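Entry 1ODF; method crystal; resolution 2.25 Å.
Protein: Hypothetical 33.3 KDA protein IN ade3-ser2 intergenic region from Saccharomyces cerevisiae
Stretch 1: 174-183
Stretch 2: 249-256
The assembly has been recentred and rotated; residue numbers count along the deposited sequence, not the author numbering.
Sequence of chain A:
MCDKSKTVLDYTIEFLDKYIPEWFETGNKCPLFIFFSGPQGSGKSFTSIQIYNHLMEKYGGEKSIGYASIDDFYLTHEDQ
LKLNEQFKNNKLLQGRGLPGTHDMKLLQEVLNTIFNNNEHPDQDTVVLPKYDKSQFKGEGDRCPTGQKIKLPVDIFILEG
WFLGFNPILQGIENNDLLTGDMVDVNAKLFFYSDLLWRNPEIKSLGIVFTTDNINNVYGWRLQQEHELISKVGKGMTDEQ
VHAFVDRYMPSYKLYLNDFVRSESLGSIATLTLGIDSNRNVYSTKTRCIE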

# COMPACT_ATOMS: atom_id res chain seq x y z
N ASN A 174 26.01 7.73 4.09
CA ASN A 174 26.41 7.59 5.48
C ASN A 174 25.46 6.66 6.23
O ASN A 174 25.82 6.12 7.27
N ASN A 175 24.26 6.48 5.69
CA ASN A 175 23.27 5.61 6.30
C ASN A 175 23.62 4.14 6.05
O ASN A 175 23.59 3.67 4.91
N ASP A 176 23.94 3.42 7.12
CA ASP A 176 24.33 2.02 7.02
C ASP A 176 23.25 1.12 6.42
O ASP A 176 23.56 0.19 5.67
N LEU A 177 21.99 1.39 6.75
CA LEU A 177 20.87 0.61 6.24
C LEU A 177 20.68 0.85 4.74
O LEU A 177 20.24 -0.03 3.99
N LEU A 178 21.04 2.06 4.30
CA LEU A 178 20.90 2.42 2.90
C LEU A 178 22.16 2.07 2.12
O LEU A 178 23.04 2.90 1.93
N THR A 179 22.23 0.83 1.67
CA THR A 179 23.38 0.39 0.90
C THR A 179 22.98 -0.69 -0.09
O THR A 179 21.82 -1.10 -0.15
N GLY A 180 23.96 -1.14 -0.86
CA GLY A 180 23.72 -2.18 -1.84
C GLY A 180 22.48 -2.00 -2.69
O GLY A 180 22.26 -0.94 -3.27
N ASP A 181 21.67 -3.05 -2.74
CA ASP A 181 20.46 -3.03 -3.55
C ASP A 181 19.42 -2.01 -3.10
O ASP A 181 18.54 -1.62 -3.88
N MET A 182 19.51 -1.56 -1.85
CA MET A 182 18.54 -0.59 -1.34
C MET A 182 18.71 0.79 -1.92
O MET A 182 17.78 1.60 -1.89
N VAL A 183 19.89 1.07 -2.45
CA VAL A 183 20.16 2.37 -3.04
C VAL A 183 19.18 2.68 -4.16
O VAL A 183 18.60 3.77 -4.20
N MET A 249 12.41 -6.80 4.60
CA MET A 249 12.97 -6.30 5.85
C MET A 249 13.84 -5.05 5.76
O MET A 249 13.78 -4.18 6.63
N PRO A 250 14.70 -4.95 4.72
CA PRO A 250 15.54 -3.75 4.63
C PRO A 250 14.68 -2.48 4.57
O PRO A 250 14.94 -1.49 5.26
N SER A 251 13.63 -2.53 3.75
CA SER A 251 12.72 -1.39 3.61
C SER A 251 12.09 -1.04 4.96
O SER A 251 12.03 0.12 5.34
N TYR A 252 11.61 -2.06 5.66
CA TYR A 252 10.99 -1.87 6.96
C TYR A 252 11.95 -1.17 7.92
O TYR A 252 11.60 -0.15 8.52
N LYS A 253 13.16 -1.71 8.03
CA LYS A 253 14.17 -1.15 8.92
C LYS A 253 14.54 0.29 8.56
O LYS A 253 14.81 1.10 9.44
N LEU A 254 14.55 0.60 7.27
CA LEU A 254 14.90 1.94 6.84
C LEU A 254 13.80 3.00 6.99
O LEU A 254 14.06 4.08 7.52
N TYR A 255 12.57 2.69 6.57
CA TYR A 255 11.48 3.66 6.58
C TYR A 255 10.35 3.59 7.60
O TYR A 255 9.75 4.61 7.91
N LEU A 256 10.06 2.40 8.11
CA LEU A 256 8.93 2.25 9.03
C LEU A 256 8.88 3.21 10.21
O LEU A 256 7.82 3.74 10.54

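This is a small, almost wholly apolar contact in which a loop and the helix that follows it lay leucine and methionine side chains against one flank of a second helix, burying 385 Å² in all without a single hydrogen bond between the two stretches.

Its most clearly interlocked element is Met 182. The CA-to-CB bond points toward the helix, and the chain follows with chi1, chi2 and chi3 all m, so that it sits as a knob in the hole formed by Pro 250, Ser 251, Leu 254 and Tyr 255. Contacts run along its length: CG of Met 182 lies 3.7 Å from CB of Pro 250, while its terminal CE lies 3.6 Å from OG of Ser 251 and 4.0 Å from CE1 of Tyr 255, meeting that ring obliquely. The four residues lining the hole follow the helical spacing i, i+1, i+4 and i+5, and a flexible thioether fits between them.

Leu 254 is the helix's main contribution. Its CA-to-CB bond runs sideways, but the end of the chain comes nearer to the loop, with chi1 at -127°, between wells, and chi2 t. There it links several loop residues: its CG is 3.9 Å from CB of Leu 177, its CD1 is 3.9 Å from CD1 of Leu 178, and its CD2 is 3.7 Å from ND2 of Asn 175. The backbones come closest here too, with CA of Leu 177 and CA of Leu 254 6.1 Å apart.

Leu 177 points toward the helix as an m, t rotamer. Its CD1 rests 3.6 Å from the backbone O of Lys 253, and its CD2 is 4.1 Å from CB of the same residue. Lys 253 thus offers the aliphatic base of its side chain to the contact, while its extended outer part leads away. Leu 178, chi1 t and chi2 p, is buried; its CA-to-CB bond runs sideways to the helix.

No polar side chain hydrogen-bonds across the contact; Tyr 255 OH is bonded elsewhere in the structure, and the amide of Asn 175 serves the loop through its OD1. Asn 175, with chi1 t, turns OD1 back to accept from N of Leu 178 at 3.0 Å and, weakly, from N of Leu 177 at 2.8 Å, bracing the backbone that carries both leucines. Farther on, a type II' turn from Thr 179 to Met 182, closed by N of Met 182 to O of Thr 179 at 2.9 Å, has Gly 180 at positive phi, a conformation that favours glycine, and leads directly to the knob.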

# COMPACT_ATOMS: atom_id res chain seq x y z
CB ASN A 174 26.44 8.96 6.15
CG ASN A 174 27.54 9.85 5.60
OD1 ASN A 174 27.63 10.06 4.38
ND2 ASN A 174 28.38 10.38 6.48
CB ASN A 175 21.87 5.90 5.75
CG ASN A 175 20.79 5.16 6.50
OD1 ASN A 175 20.85 3.94 6.65
ND2 ASN A 175 19.79 5.90 6.97
CB ASP A 176 24.72 1.51 8.41
CG ASP A 176 25.61 2.48 9.15
OD1 ASP A 176 26.67 2.86 8.60
OD2 ASP A 176 25.25 2.87 10.28
CB LEU A 177 19.59 0.99 7.00
CG LEU A 177 19.56 0.61 8.49
CD1 LEU A 177 18.43 1.33 9.20
CD2 LEU A 177 19.42 -0.90 8.62
CB LEU A 178 20.60 3.91 2.77
CG LEU A 178 20.36 4.37 1.33
CD1 LEU A 178 19.30 3.48 0.67
CD2 LEU A 178 19.93 5.83 1.33
CB THR A 179 24.46 -0.17 1.81
OG1 THR A 179 25.63 -0.45 1.04
CG2 THR A 179 23.97 -1.46 2.48
CB ASP A 181 19.83 -4.43 -3.58
CG ASP A 181 20.77 -5.49 -4.16
OD1 ASP A 181 21.55 -5.16 -5.09
OD2 ASP A 181 20.72 -6.65 -3.71
CB MET A 182 18.61 -0.50 0.19
CG MET A 182 17.83 -1.60 0.90
SD MET A 182 16.13 -1.75 0.29
CE MET A 182 15.37 -0.21 0.96
CB VAL A 183 21.61 2.42 -3.57
CG1 VAL A 183 21.83 3.67 -4.43
CG2 VAL A 183 22.57 2.41 -2.38
CB MET A 249 13.75 -7.42 6.55
CG MET A 249 12.88 -8.34 7.36
SD MET A 249 12.08 -7.44 8.69
CE MET A 249 10.41 -8.00 8.48
CB PRO A 250 16.34 -3.98 3.35
CG PRO A 250 16.48 -5.49 3.33
CD PRO A 250 15.09 -5.95 3.72
CB SER A 251 11.63 -1.71 2.60
OG SER A 251 12.17 -1.80 1.30
CB TYR A 252 10.56 -3.22 7.56
CG TYR A 252 9.29 -3.78 6.96
CD1 TYR A 252 9.22 -5.12 6.54
CD2 TYR A 252 8.16 -2.98 6.78
CE1 TYR A 252 8.05 -5.63 5.96
CE2 TYR A 252 6.99 -3.48 6.21
CZ TYR A 252 6.94 -4.80 5.80
OH TYR A 252 5.79 -5.28 5.20
CB LYS A 253 15.45 -2.00 8.88
CG LYS A 253 15.27 -3.44 9.32
CD LYS A 253 16.60 -4.19 9.28
CE LYS A 253 16.45 -5.61 9.80
NZ LYS A 253 17.77 -6.33 9.91
CB LEU A 254 15.33 1.93 5.37
CG LEU A 254 16.69 2.57 5.01
CD1 LEU A 254 16.67 2.93 3.54
CD2 LEU A 254 16.95 3.80 5.86
CB TYR A 255 10.81 3.69 5.20
CG TYR A 255 11.76 3.65 4.02
CD1 TYR A 255 11.85 2.51 3.22
CD2 TYR A 255 12.53 4.76 3.68
CE1 TYR A 255 12.68 2.49 2.09
CE2 TYR A 255 13.35 4.75 2.56
CZ TYR A 255 13.43 3.62 1.77
OH TYR A 255 14.23 3.63 0.65
CB LEU A 256 8.84 0.81 9.55
CG LEU A 256 7.54 0.52 10.33
CD1 LEU A 256 6.33 0.70 9.39
CD2 LEU A 256 7.56 -0.89 10.90